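Local structure of cryptic loci regulator 2 (Schizosaccharomyces pombe 972h-, 5IKJ) at residues L187-W192 and C204-C209; C17-G22 and Y191-D196. The protein promotes transcriptional silencing of heterochromatin as part of the SHREC repressor complex, being required for histone deacetylation at the mating-type region and centromere and for proper nucleosome positioning. One frame throughout, in Å; residues are numbered along the deposited sequence.

Contact 1: L187-W192 and C204-C209; sequences LHHLYW and CCCVLC. With ZN (zinc ion), chain C.
His189 and the three cysteines Cys204, Cys206 and Cys209 close round one zinc ion, which joins helix 183-195 to the loop and first turn of helix 207-210. The imidazole binds through ND1, 2.1 Å from the zinc; CG, anti to the backbone N (chi1 -165°), is thereby set on the metal's side. Cys204 SG lies 2.2 Å from the metal, and the SG atoms of Cys206 and Cys209 complete the site. One helical turn on, Trp192 seals the tight side: Cys204 CB sits over a face of its five-membered ring, 3.7 Å from the centroid, in a CH-pi contact. The indole NE1 donates to Asn200 O. Two thiolates are also held by backbone N-H groups: Cys206 N bonds Cys204 SG (3.4 Å, 164°), and Cys209 N makes the capping bond to SG of Cys206, the N-cap residue of helix 207-210. The looser side lies at His188, whose CB is 3.7 Å from Cys206 CA; here a water donates to His188 O and accepts from Cys205 N, and no direct hydrogen bond joins the segments. The N-H donors would be expected to temper the charge of three sulfurs on one metal, while His189 NE2, bonded to Asp21, leaves ND1 for the zinc.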
loop_
_atom_site.group_PDB
_atom_site.type_symbol
_atom_site.label_atom_id
_atom_site.label_comp_id
_atom_site.label_asym_id
_atom_site.label_seq_id
_atom_site.Cartn_x
_atom_site.Cartn_y
_atom_site.Cartn_z
ATOM N N LEU A 187 -13.985 -6.159 17.507
ATOM C CA LEU A 187 -13.464 -6.484 16.183
ATOM C C LEU A 187 -11.946 -6.369 16.133
ATOM O O LEU A 187 -11.277 -7.191 15.496
ATOM C CB LEU A 187 -14.096 -5.577 15.129
ATOM C CG LEU A 187 -15.242 -6.167 14.309
ATOM C CD1 LEU A 187 -15.736 -5.131 13.325
ATOM C CD2 LEU A 187 -14.817 -7.434 13.568
ATOM N N HIS A 188 -11.382 -5.354 16.787
ATOM C CA HIS A 188 -9.934 -5.182 16.752
ATOM C C HIS A 188 -9.227 -6.349 17.428
ATOM O O HIS A 188 -8.192 -6.819 16.942
ATOM C CB HIS A 188 -9.550 -3.855 17.404
ATOM C CG HIS A 188 -10.002 -2.657 16.629
ATOM N ND1 HIS A 188 -9.322 -2.188 15.526
ATOM C CD2 HIS A 188 -11.071 -1.841 16.789
ATOM C CE1 HIS A 188 -9.949 -1.131 15.042
ATOM N NE2 HIS A 188 -11.013 -0.899 15.790
ATOM N N HIS A 189 -9.771 -6.837 18.545
ATOM C CA HIS A 189 -9.213 -8.029 19.173
ATOM C C HIS A 189 -9.449 -9.262 18.311
ATOM O O HIS A 189 -8.559 -10.110 18.176
ATOM C CB HIS A 189 -9.817 -8.225 20.562
ATOM C CG HIS A 189 -9.061 -9.195 21.414
ATOM N ND1 HIS A 189 -7.864 -8.877 22.018
ATOM C CD2 HIS A 189 -9.326 -10.478 21.758
ATOM C CE1 HIS A 189 -7.425 -9.919 22.700
ATOM N NE2 HIS A 189 -8.294 -10.904 22.558
ATOM N N LEU A 190 -10.643 -9.382 17.723
ATOM C CA LEU A 190 -10.905 -10.484 16.804
ATOM C C LEU A 190 -9.888 -10.503 15.672
ATOM O O LEU A 190 -9.366 -11.564 15.310
ATOM C CB LEU A 190 -12.322 -10.371 16.238
ATOM C CG LEU A 190 -12.718 -11.442 15.216
ATOM C CD1 LEU A 190 -12.698 -12.825 15.846
ATOM C CD2 LEU A 190 -14.082 -11.146 14.613
ATOM N N TYR A 191 -9.601 -9.335 15.095
ATOM C CA TYR A 191 -8.657 -9.257 13.989
ATOM C C TYR A 191 -7.250 -9.639 14.436
ATOM O O TYR A 191 -6.492 -10.244 13.671
ATOM C CB TYR A 191 -8.680 -7.847 13.402
ATOM C CG TYR A 191 -7.687 -7.612 12.292
ATOM C CD1 TYR A 191 -7.945 -8.044 10.998
ATOM C CD2 TYR A 191 -6.498 -6.940 12.535
ATOM C CE1 TYR A 191 -7.040 -7.822 9.979
ATOM C CE2 TYR A 191 -5.588 -6.713 11.524
ATOM C CZ TYR A 191 -5.864 -7.156 10.249
ATOM O OH TYR A 191 -4.958 -6.933 9.238
ATOM N N TRP A 192 -6.886 -9.296 15.673
ATOM C CA TRP A 192 -5.588 -9.698 16.205
ATOM C C TRP A 192 -5.512 -11.208 16.397
ATOM O O TRP A 192 -4.455 -11.813 16.189
ATOM C CB TRP A 192 -5.325 -8.977 17.526
ATOM C CG TRP A 192 -4.108 -9.458 18.251
ATOM C CD1 TRP A 192 -2.814 -9.103 18.007
ATOM C CD2 TRP A 192 -4.071 -10.377 19.350
ATOM N NE1 TRP A 192 -1.973 -9.748 18.881
ATOM C CE2 TRP A 192 -2.721 -10.536 19.715
ATOM C CE3 TRP A 192 -5.049 -11.084 20.057
ATOM C CZ2 TRP A 192 -2.322 -11.372 20.757
ATOM C CZ3 TRP A 192 -4.652 -11.914 21.090
ATOM C CH2 TRP A 192 -3.300 -12.050 21.430
ATOM N N CYS A 204 -1.911 -5.819 19.411
ATOM C CA CYS A 204 -3.347 -5.629 19.260
ATOM C C CYS A 204 -3.716 -4.170 19.489
ATOM O O CYS A 204 -3.183 -3.516 20.389
ATOM C CB CYS A 204 -4.114 -6.520 20.239
ATOM S SG CYS A 204 -5.912 -6.506 20.008
ATOM N N CYS A 205 -4.638 -3.667 18.670
ATOM C CA CYS A 205 -5.101 -2.290 18.770
ATOM C C CYS A 205 -6.362 -2.141 19.611
ATOM O O CYS A 205 -6.833 -1.014 19.794
ATOM C CB CYS A 205 -5.370 -1.718 17.373
ATOM S SG CYS A 205 -3.999 -1.870 16.211
ATOM N N CYS A 206 -6.917 -3.235 20.126
ATOM C CA CYS A 206 -8.205 -3.162 20.798
ATOM C C CYS A 206 -8.077 -2.418 22.125
ATOM O O CYS A 206 -6.987 -2.254 22.677
ATOM C CB CYS A 206 -8.775 -4.561 21.029
ATOM S SG CYS A 206 -8.387 -5.281 22.640
ATOM N N VAL A 207 -9.225 -1.982 22.646
ATOM C CA VAL A 207 -9.231 -1.103 23.811
ATOM C C VAL A 207 -8.732 -1.833 25.049
ATOM O O VAL A 207 -8.116 -1.222 25.931
ATOM C CB VAL A 207 -10.642 -0.527 24.048
ATOM C CG1 VAL A 207 -10.580 0.622 25.049
ATOM C CG2 VAL A 207 -11.275 -0.059 22.742
ATOM N N LEU A 208 -8.980 -3.141 25.144
ATOM C CA LEU A 208 -8.658 -3.867 26.367
ATOM C C LEU A 208 -7.190 -4.271 26.433
ATOM O O LEU A 208 -6.657 -4.457 27.533
ATOM C CB LEU A 208 -9.557 -5.100 26.490
ATOM C CG LEU A 208 -11.061 -4.820 26.586
ATOM C CD1 LEU A 208 -11.835 -6.121 26.737
ATOM C CD2 LEU A 208 -11.390 -3.876 27.736
ATOM N N CYS A 209 -6.523 -4.407 25.288
ATOM C CA CYS A 209 -5.090 -4.671 25.277
ATOM C C CYS A 209 -4.263 -3.396 25.242
ATOM O O CYS A 209 -3.128 -3.390 25.733
ATOM C CB CYS A 209 -4.715 -5.538 24.071
ATOM S SG CYS A 209 -5.646 -7.082 23.932
HETATM ZN ZN ZN C . -6.905 -7.007 21.940
HETATM O O HOH W 1 -5.619 -5.463 16.613
#

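Contact 2: C17-G22 and Y191-D196; sequences CVWSDG and YWLISD
Trp19 lays a face of its six-membered ring against Leu193, whose CD2 stands 3.9 Å from the centroid in a CH-pi contact. Trp19 CG lies between the backbone N and the carbonyl carbon (chi1 87°), which starts the indole toward the helix. At the ring's edge, Trp19 CZ2 comes 3.8 Å from Trp192 CH2, the six-membered planes inclined at 68°. Trp19 NE1 reaches Leu193 O at 2.9 Å, but the bond is bent to 122° and weak. An alanine in place of Trp19 would probably leave Leu193 CD2 without the ring it packs on, take the weak donor from Leu193 O and open a gap at the CH2 rim of Trp192. Asp21 packs OD1 against Leu193 CD2 at 3.7 Å, and Cys17 SG touches Ile194 CG2. The loop after strand 14-17 is laid across the last turn of helix 183-195 and contains an ST turn, in which Ser20 OG accepts from Gly22 N at 2.9 Å; OG also bonds Thr149 O. Farther out, Tyr151 OH bonds Asp21 OD1 and His189 NE2 bonds OD2, giving each carboxylate oxygen a partner. Arg199 makes a cation-pi contact with Trp19. Another protein chain lies against this surface, with backbone hydrogen bonds at Val18 and Ile194.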
loop_
_atom_site.group_PDB
_atom_site.type_symbol
_atom_site.label_atom_id
_atom_site.label_comp_id
_atom_site.label_asym_id
_atom_site.label_seq_id
_atom_site.Cartn_x
_atom_site.Cartn_y
_atom_site.Cartn_z
ATOM N N CYS A 17 -12.296 -19.330 14.208
ATOM C CA CYS A 17 -11.000 -18.944 14.751
ATOM C C CYS A 17 -10.163 -20.182 15.043
ATOM O O CYS A 17 -10.645 -21.135 15.663
ATOM C CB CYS A 17 -11.176 -18.119 16.025
ATOM S SG CYS A 17 -11.794 -16.453 15.746
ATOM N N VAL A 18 -8.906 -20.162 14.598
ATOM C CA VAL A 18 -8.009 -21.285 14.855
ATOM C C VAL A 18 -7.666 -21.368 16.337
ATOM O O VAL A 18 -7.599 -22.461 16.911
ATOM C CB VAL A 18 -6.747 -21.161 13.981
ATOM C CG1 VAL A 18 -5.671 -22.146 14.429
ATOM C CG2 VAL A 18 -7.098 -21.396 12.519
ATOM N N TRP A 19 -7.436 -20.223 16.979
ATOM C CA TRP A 19 -7.074 -20.190 18.388
ATOM C C TRP A 19 -7.800 -19.037 19.067
ATOM O O TRP A 19 -8.295 -18.115 18.414
ATOM C CB TRP A 19 -5.556 -20.051 18.578
ATOM C CG TRP A 19 -5.072 -18.635 18.588
ATOM C CD1 TRP A 19 -4.884 -17.822 17.508
ATOM C CD2 TRP A 19 -4.703 -17.865 19.739
ATOM N NE1 TRP A 19 -4.426 -16.592 17.917
ATOM C CE2 TRP A 19 -4.307 -16.593 19.281
ATOM C CE3 TRP A 19 -4.673 -18.127 21.111
ATOM C CZ2 TRP A 19 -3.884 -15.587 20.148
ATOM C CZ3 TRP A 19 -4.255 -17.126 21.970
ATOM C CH2 TRP A 19 -3.866 -15.873 21.485
ATOM N N SER A 20 -7.850 -19.098 20.397
ATOM C CA SER A 20 -8.568 -18.107 21.184
ATOM C C SER A 20 -7.897 -17.949 22.540
ATOM O O SER A 20 -7.501 -18.935 23.166
ATOM C CB SER A 20 -10.037 -18.505 21.375
ATOM O OG SER A 20 -10.629 -17.772 22.433
ATOM N N ASP A 21 -7.773 -16.698 22.984
ATOM C CA ASP A 21 -7.285 -16.382 24.318
ATOM C C ASP A 21 -8.410 -16.283 25.341
ATOM O O ASP A 21 -8.157 -15.903 26.489
ATOM C CB ASP A 21 -6.500 -15.066 24.289
ATOM C CG ASP A 21 -7.387 -13.864 24.020
ATOM O OD1 ASP A 21 -8.455 -14.037 23.393
ATOM O OD2 ASP A 21 -7.020 -12.747 24.437
ATOM N N GLY A 22 -9.638 -16.621 24.953
ATOM C CA GLY A 22 -10.763 -16.451 25.851
ATOM C C GLY A 22 -10.620 -17.278 27.113
ATOM O O GLY A 22 -10.049 -18.371 27.110
ATOM N N TYR A 191 -9.601 -9.335 15.095
ATOM C CA TYR A 191 -8.657 -9.257 13.989
ATOM C C TYR A 191 -7.250 -9.639 14.436
ATOM O O TYR A 191 -6.492 -10.244 13.671
ATOM C CB TYR A 191 -8.680 -7.847 13.402
ATOM C CG TYR A 191 -7.687 -7.612 12.292
ATOM C CD1 TYR A 191 -7.945 -8.044 10.998
ATOM C CD2 TYR A 191 -6.498 -6.940 12.535
ATOM C CE1 TYR A 191 -7.040 -7.822 9.979
ATOM C CE2 TYR A 191 -5.588 -6.713 11.524
ATOM C CZ TYR A 191 -5.864 -7.156 10.249
ATOM O OH TYR A 191 -4.958 -6.933 9.238
ATOM N N TRP A 192 -6.886 -9.296 15.673
ATOM C CA TRP A 192 -5.588 -9.698 16.205
ATOM C C TRP A 192 -5.512 -11.208 16.397
ATOM O O TRP A 192 -4.455 -11.813 16.189
ATOM C CB TRP A 192 -5.325 -8.977 17.526
ATOM C CG TRP A 192 -4.108 -9.458 18.251
ATOM C CD1 TRP A 192 -2.814 -9.103 18.007
ATOM C CD2 TRP A 192 -4.071 -10.377 19.350
ATOM N NE1 TRP A 192 -1.973 -9.748 18.881
ATOM C CE2 TRP A 192 -2.721 -10.536 19.715
ATOM C CE3 TRP A 192 -5.049 -11.084 20.057
ATOM C CZ2 TRP A 192 -2.322 -11.372 20.757
ATOM C CZ3 TRP A 192 -4.652 -11.914 21.090
ATOM C CH2 TRP A 192 -3.300 -12.050 21.430
ATOM N N LEU A 193 -6.623 -11.834 16.794
ATOM C CA LEU A 193 -6.617 -13.271 17.042
ATOM C C LEU A 193 -6.320 -14.055 15.771
ATOM O O LEU A 193 -5.640 -15.086 15.816
ATOM C CB LEU A 193 -7.957 -13.710 17.632
ATOM C CG LEU A 193 -8.165 -13.469 19.128
ATOM C CD1 LEU A 193 -9.603 -13.784 19.512
ATOM C CD2 LEU A 193 -7.196 -14.305 19.955
ATOM N N ILE A 194 -6.816 -13.585 14.627
ATOM C CA ILE A 194 -6.625 -14.314 13.379
ATOM C C ILE A 194 -5.398 -13.855 12.599
ATOM O O ILE A 194 -4.954 -14.571 11.690
ATOM C CB ILE A 194 -7.867 -14.203 12.478
ATOM C CG1 ILE A 194 -8.103 -12.758 12.064
ATOM C CG2 ILE A 194 -9.096 -14.762 13.178
ATOM C CD1 ILE A 194 -7.565 -12.421 10.706
ATOM N N SER A 195 -4.836 -12.689 12.922
ATOM C CA SER A 195 -3.731 -12.119 12.156
ATOM C C SER A 195 -2.374 -12.319 12.822
ATOM O O SER A 195 -1.422 -12.749 12.162
ATOM C CB SER A 195 -3.972 -10.624 11.916
ATOM O OG SER A 195 -4.941 -10.423 10.902
ATOM N N ASP A 196 -2.255 -12.012 14.111
ATOM C CA ASP A 196 -0.959 -12.067 14.786
ATOM C C ASP A 196 -0.574 -13.524 14.998
ATOM O O ASP A 196 -1.078 -14.192 15.902
ATOM C CB ASP A 196 -1.011 -11.308 16.108
ATOM C CG ASP A 196 0.352 -11.207 16.777
ATOM O OD1 ASP A 196 1.352 -11.638 16.164
ATOM O OD2 ASP A 196 0.422 -10.687 17.910
#

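Contacts 1 and 2 have centres about 10 Å apart and share helix 183-195, with Tyr191 and Trp192 common to both. Along the chain the order is 17-22, then the helix, then 204-209: contact 1 spans a short link of 11 residues, whereas contact 2 brings back a loop from 169 residues earlier. They meet directly where Asp21 OD2 lies 2.9 Å from His189 NE2, a probable hydrogen bond that makes the N-terminal loop a second shell to the zinc site, and where Cys17 SG packs on Leu190 CD1. One helix thereby serves both the zinc site and the N-terminal loop, tied by metal to what follows it and by packing and hydrogen bonds to the chain's beginning.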